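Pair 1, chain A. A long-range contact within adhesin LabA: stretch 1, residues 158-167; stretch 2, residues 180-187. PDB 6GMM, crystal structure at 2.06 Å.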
# COMPACT_ATOMS: atom_id res chain seq x y z
N THR A 158 10.28 -2.69 15.00
CA THR A 158 9.52 -1.51 15.42
C THR A 158 10.02 -0.79 16.68
O THR A 158 9.55 0.30 16.98
CB THR A 158 8.03 -1.86 15.60
OG1 THR A 158 7.90 -2.88 16.59
CG2 THR A 158 7.34 -2.23 14.30
N ASN A 159 10.94 -1.41 17.43
CA ASN A 159 11.44 -0.82 18.67
C ASN A 159 12.85 -0.19 18.58
O ASN A 159 13.51 -0.03 19.61
CB ASN A 159 11.36 -1.84 19.80
CG ASN A 159 10.27 -1.47 20.78
OD1 ASN A 159 10.54 -0.99 21.89
ND2 ASN A 159 9.01 -1.60 20.36
N THR A 160 13.29 0.21 17.37
CA THR A 160 14.59 0.89 17.23
C THR A 160 14.40 2.36 17.67
O THR A 160 13.53 3.04 17.13
CB THR A 160 15.18 0.73 15.82
OG1 THR A 160 15.36 -0.67 15.57
CG2 THR A 160 16.52 1.45 15.65
N GLU A 161 15.18 2.82 18.67
CA GLU A 161 15.10 4.18 19.22
C GLU A 161 15.75 5.23 18.32
O GLU A 161 16.84 5.02 17.78
CB GLU A 161 15.73 4.23 20.63
CG GLU A 161 15.61 5.57 21.35
CD GLU A 161 16.54 5.77 22.54
OE1 GLU A 161 16.02 6.07 23.64
OE2 GLU A 161 17.77 5.64 22.37
N LEU A 162 15.06 6.38 18.19
CA LEU A 162 15.54 7.56 17.48
C LEU A 162 15.69 8.67 18.54
O LEU A 162 14.71 9.04 19.19
CB LEU A 162 14.58 7.98 16.35
CG LEU A 162 15.10 9.08 15.41
CD1 LEU A 162 16.23 8.56 14.51
CD2 LEU A 162 14.00 9.63 14.56
N LYS A 163 16.94 9.13 18.74
CA LYS A 163 17.24 10.14 19.76
C LYS A 163 18.21 11.23 19.27
O LYS A 163 19.36 10.94 18.94
CB LYS A 163 17.75 9.47 21.05
CG LYS A 163 17.62 10.33 22.30
CD LYS A 163 18.14 9.61 23.54
CE LYS A 163 19.64 9.70 23.73
NZ LYS A 163 20.09 8.94 24.93
N PHE A 164 17.73 12.49 19.26
CA PHE A 164 18.51 13.66 18.83
C PHE A 164 17.92 14.94 19.41
O PHE A 164 16.73 15.00 19.73
CB PHE A 164 18.59 13.76 17.28
CG PHE A 164 17.26 14.04 16.61
CD1 PHE A 164 16.35 13.02 16.38
CD2 PHE A 164 16.93 15.33 16.20
CE1 PHE A 164 15.11 13.29 15.79
CE2 PHE A 164 15.70 15.59 15.60
CZ PHE A 164 14.80 14.57 15.39
N THR A 165 18.74 15.99 19.46
CA THR A 165 18.38 17.33 19.93
C THR A 165 18.12 18.23 18.73
O THR A 165 18.91 18.27 17.78
CB THR A 165 19.49 17.88 20.83
OG1 THR A 165 19.62 17.03 21.96
CG2 THR A 165 19.22 19.30 21.31
N ILE A 166 16.97 18.92 18.75
CA ILE A 166 16.57 19.90 17.75
C ILE A 166 17.18 21.25 18.20
O ILE A 166 17.27 21.48 19.41
CB ILE A 166 15.02 19.93 17.67
CG1 ILE A 166 14.54 20.23 16.26
CG2 ILE A 166 14.37 20.86 18.71
CD1 ILE A 166 13.23 19.62 15.95
N ASN A 167 17.64 22.11 17.24
CA ASN A 167 18.22 23.46 17.46
C ASN A 167 18.98 23.68 18.78
O ASN A 167 20.18 23.42 18.88
CB ASN A 167 17.12 24.54 17.33
CG ASN A 167 16.28 24.46 16.07
OD1 ASN A 167 16.80 24.36 14.95
ND2 ASN A 167 14.97 24.54 16.22
N GLU A 180 15.09 21.33 21.96
CA GLU A 180 14.55 20.19 22.71
C GLU A 180 15.12 18.85 22.25
O GLU A 180 15.50 18.69 21.08
CB GLU A 180 13.00 20.17 22.73
CG GLU A 180 12.31 19.79 21.42
CD GLU A 180 10.84 19.41 21.53
OE1 GLU A 180 10.53 18.42 22.25
OE2 GLU A 180 10.01 20.06 20.86
N GLU A 181 15.17 17.88 23.17
CA GLU A 181 15.67 16.55 22.88
C GLU A 181 14.50 15.60 22.58
O GLU A 181 13.60 15.40 23.42
CB GLU A 181 16.58 16.03 24.02
CG GLU A 181 17.19 14.66 23.74
CD GLU A 181 17.28 13.69 24.91
OE1 GLU A 181 16.31 13.59 25.70
OE2 GLU A 181 18.31 12.99 25.00
N ILE A 182 14.50 15.04 21.36
CA ILE A 182 13.47 14.12 20.89
C ILE A 182 13.87 12.69 21.20
O ILE A 182 14.99 12.27 20.89
CB ILE A 182 13.16 14.34 19.39
CG1 ILE A 182 12.59 15.75 19.14
CG2 ILE A 182 12.23 13.28 18.82
CD1 ILE A 182 13.43 16.54 18.28
N VAL A 183 12.95 11.96 21.85
CA VAL A 183 13.10 10.53 22.15
C VAL A 183 11.87 9.86 21.59
O VAL A 183 10.77 10.08 22.10
CB VAL A 183 13.33 10.20 23.65
CG1 VAL A 183 13.72 8.74 23.80
CG2 VAL A 183 14.40 11.10 24.27
N THR A 184 12.04 9.12 20.48
CA THR A 184 10.97 8.40 19.78
C THR A 184 11.51 7.12 19.12
O THR A 184 12.64 6.72 19.42
CB THR A 184 10.21 9.34 18.81
OG1 THR A 184 9.04 8.66 18.34
CG2 THR A 184 11.06 9.80 17.62
N LYS A 185 10.69 6.44 18.28
CA LYS A 185 11.10 5.22 17.58
C LYS A 185 11.33 5.50 16.09
O LYS A 185 10.61 6.30 15.48
CB LYS A 185 10.08 4.06 17.76
CG LYS A 185 9.74 3.63 19.20
CD LYS A 185 10.88 2.91 19.91
CE LYS A 185 10.53 2.56 21.34
NZ LYS A 185 11.74 2.21 22.13
N ASN A 186 12.35 4.84 15.52
CA ASN A 186 12.65 4.89 14.10
C ASN A 186 11.85 3.72 13.56
O ASN A 186 12.36 2.59 13.45
CB ASN A 186 14.14 4.70 13.78
CG ASN A 186 14.46 4.96 12.31
OD1 ASN A 186 13.56 5.05 11.47
ND2 ASN A 186 15.75 5.11 11.97
N ASN A 187 10.56 3.96 13.34
CA ASN A 187 9.66 2.93 12.85
C ASN A 187 8.66 3.60 11.95
O ASN A 187 8.45 4.81 12.07
CB ASN A 187 9.03 2.13 13.99
CG ASN A 187 7.83 2.72 14.70
OD1 ASN A 187 6.99 3.42 14.13
ND2 ASN A 187 7.66 2.33 15.95

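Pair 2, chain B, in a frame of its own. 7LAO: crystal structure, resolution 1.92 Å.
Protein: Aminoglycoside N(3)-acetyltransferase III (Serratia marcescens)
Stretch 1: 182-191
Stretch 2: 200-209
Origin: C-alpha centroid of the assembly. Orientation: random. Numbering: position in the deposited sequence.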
# COMPACT_ATOMS: atom_id res chain seq x y z
N ASN B 182 14.25 -17.37 -9.78
CA ASN B 182 12.95 -17.78 -10.29
C ASN B 182 11.83 -16.81 -9.94
O ASN B 182 10.65 -17.17 -9.99
CB ASN B 182 12.59 -19.18 -9.81
CG ASN B 182 13.66 -20.19 -10.14
OD1 ASN B 182 14.40 -20.01 -11.11
ND2 ASN B 182 13.75 -21.24 -9.34
N LYS B 183 12.17 -15.58 -9.56
CA LYS B 183 11.15 -14.58 -9.25
C LYS B 183 10.33 -14.24 -10.49
O LYS B 183 10.87 -14.09 -11.59
CB LYS B 183 11.79 -13.32 -8.68
CG LYS B 183 12.23 -13.48 -7.23
CD LYS B 183 12.41 -12.13 -6.53
CE LYS B 183 13.81 -11.56 -6.72
NZ LYS B 183 14.02 -10.40 -5.81
N ARG B 184 9.01 -14.13 -10.30
CA ARG B 184 8.09 -13.91 -11.41
C ARG B 184 8.02 -12.44 -11.80
O ARG B 184 8.03 -11.55 -10.94
CB ARG B 184 6.69 -14.43 -11.04
CG ARG B 184 6.58 -15.96 -11.03
CD ARG B 184 5.39 -16.44 -10.20
NE ARG B 184 4.13 -15.90 -10.69
CZ ARG B 184 3.26 -16.57 -11.44
NH1 ARG B 184 3.51 -17.82 -11.79
NH2 ARG B 184 2.14 -15.98 -11.84
N ARG B 185 7.93 -12.19 -13.10
CA ARG B 185 7.81 -10.86 -13.69
C ARG B 185 6.53 -10.78 -14.51
O ARG B 185 6.02 -11.80 -14.98
CB ARG B 185 9.01 -10.54 -14.61
CG ARG B 185 10.36 -10.91 -14.05
CD ARG B 185 10.83 -9.82 -13.12
NE ARG B 185 11.10 -8.59 -13.84
CZ ARG B 185 11.76 -7.57 -13.31
NH1 ARG B 185 12.18 -7.64 -12.05
NH2 ARG B 185 11.99 -6.47 -14.02
N VAL B 186 6.04 -9.56 -14.69
CA VAL B 186 4.90 -9.29 -15.55
C VAL B 186 5.21 -8.05 -16.38
O VAL B 186 6.17 -7.32 -16.11
CB VAL B 186 3.59 -9.06 -14.77
CG1 VAL B 186 3.22 -10.29 -13.95
CG2 VAL B 186 3.72 -7.84 -13.86
N THR B 187 4.37 -7.82 -17.40
CA THR B 187 4.41 -6.62 -18.22
C THR B 187 3.00 -6.10 -18.44
O THR B 187 2.07 -6.88 -18.67
CB THR B 187 5.07 -6.88 -19.58
OG1 THR B 187 4.33 -7.88 -20.31
CG2 THR B 187 6.43 -7.39 -19.34
N TYR B 188 2.86 -4.78 -18.41
CA TYR B 188 1.58 -4.16 -18.72
C TYR B 188 1.87 -2.77 -19.27
O TYR B 188 3.03 -2.37 -19.41
CB TYR B 188 0.67 -4.13 -17.50
CG TYR B 188 1.34 -3.54 -16.28
CD1 TYR B 188 1.30 -2.17 -16.05
CD2 TYR B 188 2.05 -4.34 -15.39
CE1 TYR B 188 1.92 -1.62 -14.95
CE2 TYR B 188 2.68 -3.79 -14.28
CZ TYR B 188 2.61 -2.42 -14.07
OH TYR B 188 3.22 -1.85 -12.98
N GLU B 189 0.80 -2.05 -19.62
CA GLU B 189 0.92 -0.70 -20.16
C GLU B 189 0.03 0.26 -19.39
O GLU B 189 -1.05 -0.11 -18.92
CB GLU B 189 0.59 -0.64 -21.66
CG GLU B 189 1.78 -0.93 -22.57
CD GLU B 189 1.48 -0.71 -24.07
OE1 GLU B 189 2.06 -1.45 -24.90
OE2 GLU B 189 0.69 0.20 -24.41
N MET B 190 0.50 1.51 -19.24
CA MET B 190 -0.20 2.55 -18.51
C MET B 190 -0.18 3.87 -19.26
O MET B 190 0.86 4.24 -19.84
CB MET B 190 0.40 2.78 -17.11
CG MET B 190 0.50 1.56 -16.17
SD MET B 190 -1.09 0.91 -15.59
CE MET B 190 -1.93 2.34 -15.01
N PRO B 191 -1.28 4.63 -19.24
CA PRO B 191 -1.30 5.98 -19.81
C PRO B 191 -0.51 6.97 -18.98
O PRO B 191 -0.95 7.39 -17.90
CB PRO B 191 -2.80 6.32 -19.83
CG PRO B 191 -3.37 5.54 -18.70
CD PRO B 191 -2.58 4.27 -18.63
N ARG B 200 0.60 9.28 -23.40
CA ARG B 200 1.47 8.38 -24.14
C ARG B 200 1.47 7.07 -23.38
O ARG B 200 1.94 7.01 -22.23
CB ARG B 200 2.88 8.97 -24.29
CG ARG B 200 2.89 10.43 -24.76
CD ARG B 200 3.59 10.61 -26.12
NE ARG B 200 2.94 9.86 -27.20
CZ ARG B 200 3.53 9.51 -28.35
NH1 ARG B 200 4.79 9.85 -28.59
NH2 ARG B 200 2.84 8.82 -29.26
N TRP B 201 0.90 6.03 -23.99
CA TRP B 201 0.90 4.72 -23.35
C TRP B 201 2.30 4.16 -23.33
O TRP B 201 2.99 4.10 -24.35
CB TRP B 201 -0.03 3.74 -24.04
CG TRP B 201 -1.39 4.03 -23.66
CD1 TRP B 201 -2.12 5.09 -24.08
CD2 TRP B 201 -2.22 3.30 -22.74
NE1 TRP B 201 -3.36 5.07 -23.50
CE2 TRP B 201 -3.45 3.98 -22.68
CE3 TRP B 201 -2.05 2.14 -21.99
CZ2 TRP B 201 -4.50 3.54 -21.89
CZ3 TRP B 201 -3.10 1.70 -21.20
CH2 TRP B 201 -4.31 2.40 -21.16
N GLU B 202 2.72 3.79 -22.15
CA GLU B 202 4.06 3.39 -21.94
C GLU B 202 4.02 2.09 -21.21
O GLU B 202 3.08 1.72 -20.55
CB GLU B 202 4.81 4.39 -21.12
CG GLU B 202 6.24 4.57 -21.52
CD GLU B 202 6.80 5.79 -20.85
OE1 GLU B 202 7.23 5.67 -19.67
OE2 GLU B 202 6.78 6.87 -21.47
N LEU B 203 5.10 1.44 -21.30
CA LEU B 203 5.10 0.07 -20.92
C LEU B 203 5.89 -0.11 -19.65
O LEU B 203 6.91 0.57 -19.43
CB LEU B 203 5.69 -0.80 -22.04
CG LEU B 203 5.82 -2.29 -21.74
CD1 LEU B 203 4.46 -2.91 -21.50
CD2 LEU B 203 6.56 -3.01 -22.86
N ALA B 204 5.43 -1.01 -18.78
CA ALA B 204 6.17 -1.41 -17.60
C ALA B 204 6.55 -2.88 -17.64
O ALA B 204 5.84 -3.72 -18.22
CB ALA B 204 5.35 -1.14 -16.33
N GLU B 205 7.59 -3.19 -16.87
CA GLU B 205 8.11 -4.54 -16.65
C GLU B 205 8.43 -4.54 -15.15
O GLU B 205 9.28 -3.77 -14.70
CB GLU B 205 9.38 -4.77 -17.47
CG GLU B 205 10.33 -5.79 -16.87
CD GLU B 205 10.18 -7.17 -17.48
OE1 GLU B 205 11.21 -7.80 -17.79
OE2 GLU B 205 9.03 -7.61 -17.67
N ASP B 206 7.76 -5.39 -14.37
CA ASP B 206 7.97 -5.37 -12.93
C ASP B 206 7.72 -6.75 -12.36
O ASP B 206 7.23 -7.65 -13.04
CB ASP B 206 7.07 -4.31 -12.26
CG ASP B 206 7.78 -3.57 -11.13
OD1 ASP B 206 8.53 -4.24 -10.39
OD2 ASP B 206 7.59 -2.34 -11.00
N PHE B 207 8.07 -6.91 -11.08
CA PHE B 207 7.83 -8.15 -10.38
C PHE B 207 6.32 -8.40 -10.23
O PHE B 207 5.52 -7.46 -10.11
CB PHE B 207 8.50 -8.12 -9.00
CG PHE B 207 9.99 -8.10 -9.04
CD1 PHE B 207 10.70 -9.25 -9.34
CD2 PHE B 207 10.70 -6.93 -8.79
CE1 PHE B 207 12.08 -9.24 -9.38
CE2 PHE B 207 12.08 -6.91 -8.84
CZ PHE B 207 12.77 -8.08 -9.12
N ASP B 208 5.94 -9.67 -10.26
CA ASP B 208 4.54 -10.08 -10.09
C ASP B 208 4.03 -9.75 -8.68
O ASP B 208 4.58 -10.23 -7.69
CB ASP B 208 4.47 -11.58 -10.37
CG ASP B 208 3.06 -12.07 -10.67
OD1 ASP B 208 2.10 -11.34 -10.35
OD2 ASP B 208 2.92 -13.19 -11.21
N SER B 209 2.96 -8.94 -8.58
CA SER B 209 2.35 -8.62 -7.29
C SER B 209 1.36 -9.69 -6.82
O SER B 209 0.92 -9.63 -5.67
CB SER B 209 1.60 -7.28 -7.32
OG SER B 209 0.83 -7.13 -8.51
O HOH W 1 3.73 -13.48 -14.14
O HOH W 2 5.98 -0.67 -12.59

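Two antiparallel strands joined by a ladder of backbone hydrogen bonds leave the side chains free to vary, and the two pairs illustrate how far that freedom extends. Pair 2 superposes on pair 1 with an RMSD of 0.8 Å over 14 central residues, and the strand directions make angles of 162° in pair 1 and 149° in pair 2. The register is conserved. Leu A162 matches Val B186 and Thr A184 matches Asp B206, and each couple forms a hydrogen-bonded bridge: Leu A162 N donates to Thr A184 O at 2.7 Å, Val B186 N to Asp B206 O at 2.8 Å. Two residues along, Phe A164 N donates to Ile A182 O and Tyr B188 N to Ala B204 O, both at 3.2 Å. These bonds use main-chain atoms alone, and the same ladder is found here with different side chains at the matched positions.

The aromatic position shows one packing problem solved twice. Phe A164 and Tyr B188 both adopt the p rotamer, which brings the ring back over the partner strand. In pair 1 the larger Ile A182 lies against it, with Phe A164 CE2 3.6 Å from Ile A182 CD1; that same CD1 also lies 3.8 Å from Ile A166 CB, so one isoleucine links two neighbours. In pair 2 the matching residue is alanine, and its methyl sits over the ring face, Ala B204 CB being 3.7 Å from Tyr B188 CE1. The tyrosine adds a polar reach: a water lies 3.0 Å from Tyr B188 OH and donates to Asp B206 OD2 at 2.8 Å.

Toward the start of the first strand, the solutions diverge. Thr A160 and Arg B184 superpose, and both accept a backbone bond through their carbonyls, from Asn A186 N to Thr A160 O at 2.7 Å and from Asp B208 N to Arg B184 O at 2.9 Å. Only pair 2 adds a salt bridge here, with Arg B184 NE and NH2 each 3.0 Å from Asp B208 OD2. At the next position the bridged side chains diverge in both pairs as they leave the backbone. Glu A161 and Lys A185 form no salt bridge with each other, whereas the end of Arg B185 returns over Phe B207, its CZ 4.3 Å from the ring centroid in a cation-pi contact. The general lesson is that the backbone fixes which residues face one another, while the chemistry between them remains open to several answers.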